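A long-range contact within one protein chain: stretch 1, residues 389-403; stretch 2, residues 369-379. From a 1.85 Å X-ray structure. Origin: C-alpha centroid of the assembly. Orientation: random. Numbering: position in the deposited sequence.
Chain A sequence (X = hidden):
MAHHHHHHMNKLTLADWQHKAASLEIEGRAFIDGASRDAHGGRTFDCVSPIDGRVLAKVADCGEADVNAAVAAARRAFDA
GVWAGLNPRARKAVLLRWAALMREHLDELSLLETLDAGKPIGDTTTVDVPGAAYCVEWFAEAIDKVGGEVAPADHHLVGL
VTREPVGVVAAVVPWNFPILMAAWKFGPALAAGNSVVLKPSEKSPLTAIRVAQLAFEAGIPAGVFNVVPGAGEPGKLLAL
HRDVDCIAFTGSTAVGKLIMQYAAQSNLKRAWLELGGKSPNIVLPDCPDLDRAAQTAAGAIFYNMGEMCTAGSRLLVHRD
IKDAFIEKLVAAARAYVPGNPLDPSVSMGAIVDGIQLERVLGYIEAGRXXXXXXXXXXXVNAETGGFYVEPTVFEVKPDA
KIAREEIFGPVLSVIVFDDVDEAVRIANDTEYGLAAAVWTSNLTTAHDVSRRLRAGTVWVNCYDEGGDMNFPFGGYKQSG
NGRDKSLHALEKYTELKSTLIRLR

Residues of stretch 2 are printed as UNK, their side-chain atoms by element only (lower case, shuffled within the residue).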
# COMPACT_ATOMS: atom_id res chain seq x y z
N VAL A 389 47.48 3.37 3.96
CA VAL A 389 47.81 3.25 2.53
C VAL A 389 47.20 4.45 1.85
O VAL A 389 46.09 4.89 2.19
CB VAL A 389 47.37 1.86 1.95
CG1 VAL A 389 45.88 1.65 2.07
CG2 VAL A 389 47.82 1.68 0.50
N GLU A 390 47.94 5.03 0.92
CA GLU A 390 47.48 6.19 0.18
C GLU A 390 46.23 5.90 -0.67
O GLU A 390 46.05 4.78 -1.15
CB GLU A 390 48.57 6.72 -0.74
CG GLU A 390 49.81 7.26 -0.06
CD GLU A 390 50.97 7.45 -1.02
OE1 GLU A 390 51.10 6.68 -2.00
OE2 GLU A 390 51.73 8.42 -0.81
N PRO A 391 45.39 6.93 -0.92
CA PRO A 391 44.34 6.74 -1.93
C PRO A 391 44.96 6.56 -3.31
O PRO A 391 45.79 7.37 -3.73
CB PRO A 391 43.53 8.03 -1.84
CG PRO A 391 44.53 9.05 -1.39
CD PRO A 391 45.47 8.33 -0.47
N THR A 392 44.56 5.49 -4.00
CA THR A 392 45.28 5.00 -5.17
C THR A 392 44.35 4.88 -6.37
O THR A 392 43.26 4.34 -6.24
CB THR A 392 45.89 3.64 -4.85
OG1 THR A 392 46.83 3.78 -3.76
CG2 THR A 392 46.59 3.03 -6.02
N VAL A 393 44.80 5.37 -7.52
CA VAL A 393 44.01 5.31 -8.74
C VAL A 393 44.84 4.68 -9.84
O VAL A 393 45.99 5.07 -10.03
CB VAL A 393 43.58 6.73 -9.19
CG1 VAL A 393 42.74 6.68 -10.44
CG2 VAL A 393 42.81 7.44 -8.08
N PHE A 394 44.25 3.70 -10.53
CA PHE A 394 44.78 3.17 -11.79
C PHE A 394 43.83 3.38 -12.98
O PHE A 394 42.61 3.37 -12.85
CB PHE A 394 44.96 1.67 -11.71
CG PHE A 394 46.06 1.24 -10.77
CD1 PHE A 394 47.37 1.21 -11.22
CD2 PHE A 394 45.78 0.87 -9.47
CE1 PHE A 394 48.37 0.79 -10.38
CE2 PHE A 394 46.79 0.48 -8.60
CZ PHE A 394 48.10 0.46 -9.06
N GLU A 395 44.44 3.47 -14.16
CA GLU A 395 43.68 3.43 -15.42
C GLU A 395 43.86 2.01 -15.95
O GLU A 395 44.98 1.56 -16.13
CB GLU A 395 44.20 4.50 -16.39
CG GLU A 395 43.33 4.59 -17.63
CD GLU A 395 43.65 5.77 -18.50
OE1 GLU A 395 44.50 6.60 -18.15
OE2 GLU A 395 43.04 5.81 -19.58
N VAL A 396 42.76 1.30 -16.15
CA VAL A 396 42.82 -0.13 -16.54
C VAL A 396 41.78 -0.43 -17.58
O VAL A 396 40.81 0.35 -17.78
CB VAL A 396 42.63 -1.14 -15.34
CG1 VAL A 396 43.87 -1.22 -14.44
CG2 VAL A 396 41.38 -0.83 -14.52
N LYS A 397 41.98 -1.55 -18.26
CA LYS A 397 40.93 -2.17 -19.05
C LYS A 397 39.91 -2.83 -18.13
O LYS A 397 40.19 -3.19 -16.99
CB LYS A 397 41.52 -3.28 -19.95
CG LYS A 397 42.46 -2.86 -21.05
CD LYS A 397 42.84 -4.14 -21.77
CE LYS A 397 43.86 -3.96 -22.87
NZ LYS A 397 44.11 -5.33 -23.39
N PRO A 398 38.70 -3.04 -18.64
CA PRO A 398 37.69 -3.57 -17.76
C PRO A 398 37.86 -5.00 -17.32
O PRO A 398 37.21 -5.39 -16.37
CB PRO A 398 36.40 -3.38 -18.55
CG PRO A 398 36.81 -3.24 -19.95
CD PRO A 398 38.16 -2.60 -19.93
N ASP A 399 38.71 -5.77 -18.00
CA ASP A 399 38.99 -7.17 -17.61
C ASP A 399 40.22 -7.33 -16.72
O ASP A 399 40.58 -8.44 -16.39
CB ASP A 399 39.12 -8.07 -18.85
CG ASP A 399 40.09 -7.52 -19.90
OD1 ASP A 399 40.90 -6.62 -19.58
OD2 ASP A 399 40.04 -7.99 -21.07
N ALA A 400 40.82 -6.22 -16.27
CA ALA A 400 42.00 -6.26 -15.38
C ALA A 400 41.60 -6.90 -14.07
O ALA A 400 40.44 -6.81 -13.66
CB ALA A 400 42.55 -4.86 -15.12
N LYS A 401 42.55 -7.55 -13.41
CA LYS A 401 42.29 -8.13 -12.10
C LYS A 401 41.69 -7.13 -11.13
O LYS A 401 40.67 -7.44 -10.49
CB LYS A 401 43.57 -8.73 -11.49
CG LYS A 401 43.33 -9.58 -10.26
CD LYS A 401 44.63 -10.13 -9.72
CE LYS A 401 44.39 -11.14 -8.63
NZ LYS A 401 45.65 -11.80 -8.20
N ILE A 402 42.30 -5.94 -11.00
CA ILE A 402 41.79 -4.96 -10.00
C ILE A 402 40.42 -4.38 -10.41
O ILE A 402 39.73 -3.79 -9.59
CB ILE A 402 42.75 -3.79 -9.73
CG1 ILE A 402 43.10 -3.00 -11.01
CG2 ILE A 402 44.03 -4.30 -9.07
CD1 ILE A 402 43.62 -1.62 -10.71
N ALA A 403 40.06 -4.53 -11.68
CA ALA A 403 38.73 -4.11 -12.13
C ALA A 403 37.69 -5.19 -11.85
O ALA A 403 36.50 -4.90 -11.71
CB ALA A 403 38.75 -3.78 -13.61
N UNK A 369 51.27 -3.67 -12.60
CA UNK A 369 51.60 -4.46 -13.78
C UNK A 369 50.61 -4.34 -14.95
O UNK A 369 51.01 -4.41 -16.13
N UNK A 370 49.33 -4.17 -14.63
CA UNK A 370 48.26 -4.27 -15.64
C UNK A 370 47.62 -2.96 -16.02
O UNK A 370 46.86 -2.92 -16.93
c UNK A 370 47.17 -5.27 -15.18
o UNK A 370 45.21 -7.02 -14.08
c UNK A 370 45.41 -5.93 -13.45
o UNK A 370 44.87 -5.68 -12.37
c UNK A 370 46.33 -4.82 -14.02
N UNK A 371 48.00 -1.88 -15.37
CA UNK A 371 47.43 -0.59 -15.61
C UNK A 371 48.41 0.54 -15.43
O UNK A 371 49.58 0.33 -15.05
N UNK A 372 47.92 1.75 -15.71
CA UNK A 372 48.68 2.97 -15.43
C UNK A 372 48.39 3.53 -14.03
O UNK A 372 47.26 3.85 -13.74
n UNK A 372 48.06 8.80 -16.29
c UNK A 372 49.20 5.29 -16.32
n UNK A 372 47.59 6.82 -17.44
c UNK A 372 47.20 7.99 -16.92
c UNK A 372 48.95 6.27 -17.45
n UNK A 372 45.92 8.35 -17.02
c UNK A 372 48.35 4.03 -16.48
N UNK A 373 49.42 3.68 -13.20
CA UNK A 373 49.25 4.29 -11.87
C UNK A 373 49.06 5.79 -12.03
O UNK A 373 49.96 6.50 -12.54
c UNK A 373 50.39 4.60 -9.54
c UNK A 373 50.45 4.02 -10.97
c UNK A 373 49.30 3.96 -8.67
c UNK A 373 51.74 4.44 -8.87
N UNK A 374 47.92 6.28 -11.55
CA UNK A 374 47.61 7.69 -11.74
C UNK A 374 48.03 8.47 -10.51
O UNK A 374 48.58 9.60 -10.62
c UNK A 374 46.09 7.88 -12.02
c UNK A 374 45.71 7.24 -13.35
c UNK A 374 45.74 9.36 -12.03
N UNK A 375 47.74 7.91 -9.34
CA UNK A 375 48.15 8.53 -8.10
C UNK A 375 48.17 7.53 -6.96
O UNK A 375 47.52 6.46 -6.99
c UNK A 375 45.89 9.27 -7.27
o UNK A 375 47.88 10.52 -6.71
c UNK A 375 47.25 9.74 -7.74
N UNK A 376 48.96 7.87 -5.95
CA UNK A 376 49.03 7.05 -4.74
C UNK A 376 49.81 5.78 -4.89
O UNK A 376 50.83 5.73 -5.59
N UNK A 377 49.33 4.73 -4.23
CA UNK A 377 49.88 3.41 -4.37
C UNK A 377 50.86 2.95 -3.30
O UNK A 377 51.35 1.87 -3.41
N UNK A 378 51.17 3.76 -2.29
CA UNK A 378 52.18 3.41 -1.28
C UNK A 378 51.58 3.20 0.12
O UNK A 378 50.65 3.90 0.51
c UNK A 378 53.22 4.52 -1.20
N UNK A 379 52.09 2.21 0.86
CA UNK A 379 51.94 2.19 2.29
C UNK A 379 52.56 3.46 2.90
O UNK A 379 53.59 3.93 2.41
n UNK A 379 52.62 -1.62 8.46
c UNK A 379 52.59 0.96 2.91
c UNK A 379 52.45 0.91 4.42
c UNK A 379 53.01 -0.37 5.00
c UNK A 379 52.91 -1.60 7.16
n UNK A 379 53.42 -2.69 6.59
n UNK A 379 52.72 -0.50 6.44
O HOH W 1 44.38 -3.13 -17.90
O HOH W 2 47.02 9.75 -3.95

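Position 369 has no side-chain atoms and is therefore Gly369. It lies at the end of a helix that begins earlier in the chain and makes no contact with stretch 1; there is room for a CB here, so the contact does not explain the glycine.

Position 370 carries three carbons in a row, the third bearing two oxygens. This carboxylate meets the start of the helix at 401: one oxygen lies 2.8 Å from Lys401 N, the other 2.9 Å from Ile402 N. The residue is Glu370, long enough for OE1 and OE2 to accept a hydrogen bond from each of these amides, which no earlier turn of helix can satisfy. Ala400 CB packs 3.5 Å from Glu370 CD, and a water joins Glu370 O to Lys397 N.

Position 371, the first residue to leave helical geometry, has no side-chain atoms. Gly371 suits the place because an ideal CB would lie 2.5 Å from Val396 CG1 and 2.7 Å from Glu395 O, both clashes.

At position 372 three carbons lead to a nitrogen and then to a carbon holding two more nitrogens, one of which lies 2.5 Å from Glu395 OE1. This guanidinium is Arg372. Its NH2 donates that bond in a salt bridge, with a weak bond from Arg372 NE to Glu395 OE1 at 3.2 Å. The backbones pair as well, Arg372 N to Glu395 O at 3.0 Å and Glu395 N to Arg372 O at 2.9 Å.

Position 373 has four carbons, forked at the second, with one end carbon over a face of the Phe394 ring. This is Leu373, whose CD1 lies 4.0 Å from the ring centroid, a CH-pi contact suited to a branched aliphatic chain.

Position 374 shows one carbon carrying two others; its CB lies 3.9 Å from Val393 CG1, an apolar match. It is Val374, and Val374 N donates to Val393 O at 2.7 Å.

Position 375 has one carbon carrying an oxygen and a carbon. The end carbon meets Val393 CG2 at 3.7 Å, while the oxygen shares a water with Pro391 O. Thr375 thus uses both characters of its side chain.

Position 376 lacks side-chain atoms. Gly376 has positive phi, and an ideal CB would clash with Pro391 O at 2.0 Å.

Position 377 is likewise bare. At the backbone angles of Gly377 a CB would jam against the preceding carbonyl oxygen; its N donates a weak bond to Thr392 OG1 at 2.7 Å.

Position 378 has a single carbon, 3.1 Å from Glu390 OE1. Ala378 is small enough to leave that oxygen room beside its N, which donates to Glu390 OE1 at 2.9 Å; Glu390 N returns a bond to Ala378 O at 3.0 Å.

Position 379 has three carbons, a nitrogen, and a carbon carrying two more nitrogens, none within contact distance of stretch 1. Arg379 pairs through its backbone, its CA 4.3 Å from Val389 CA, and leaves its extended, charged chain exposed.

The contact is an antiparallel strand pairing, interrupted by a bulge where Val393 O accepts from both Val374 N and, weakly at 3.4 Å, Thr375 N. Gly371 and Gly376 permit close backbone approach, and Glu370 and Glu390 tie side chains to backbone amides beyond the paired strands.

Stretch 2, residues 369-379: GEGRLVTGGAR
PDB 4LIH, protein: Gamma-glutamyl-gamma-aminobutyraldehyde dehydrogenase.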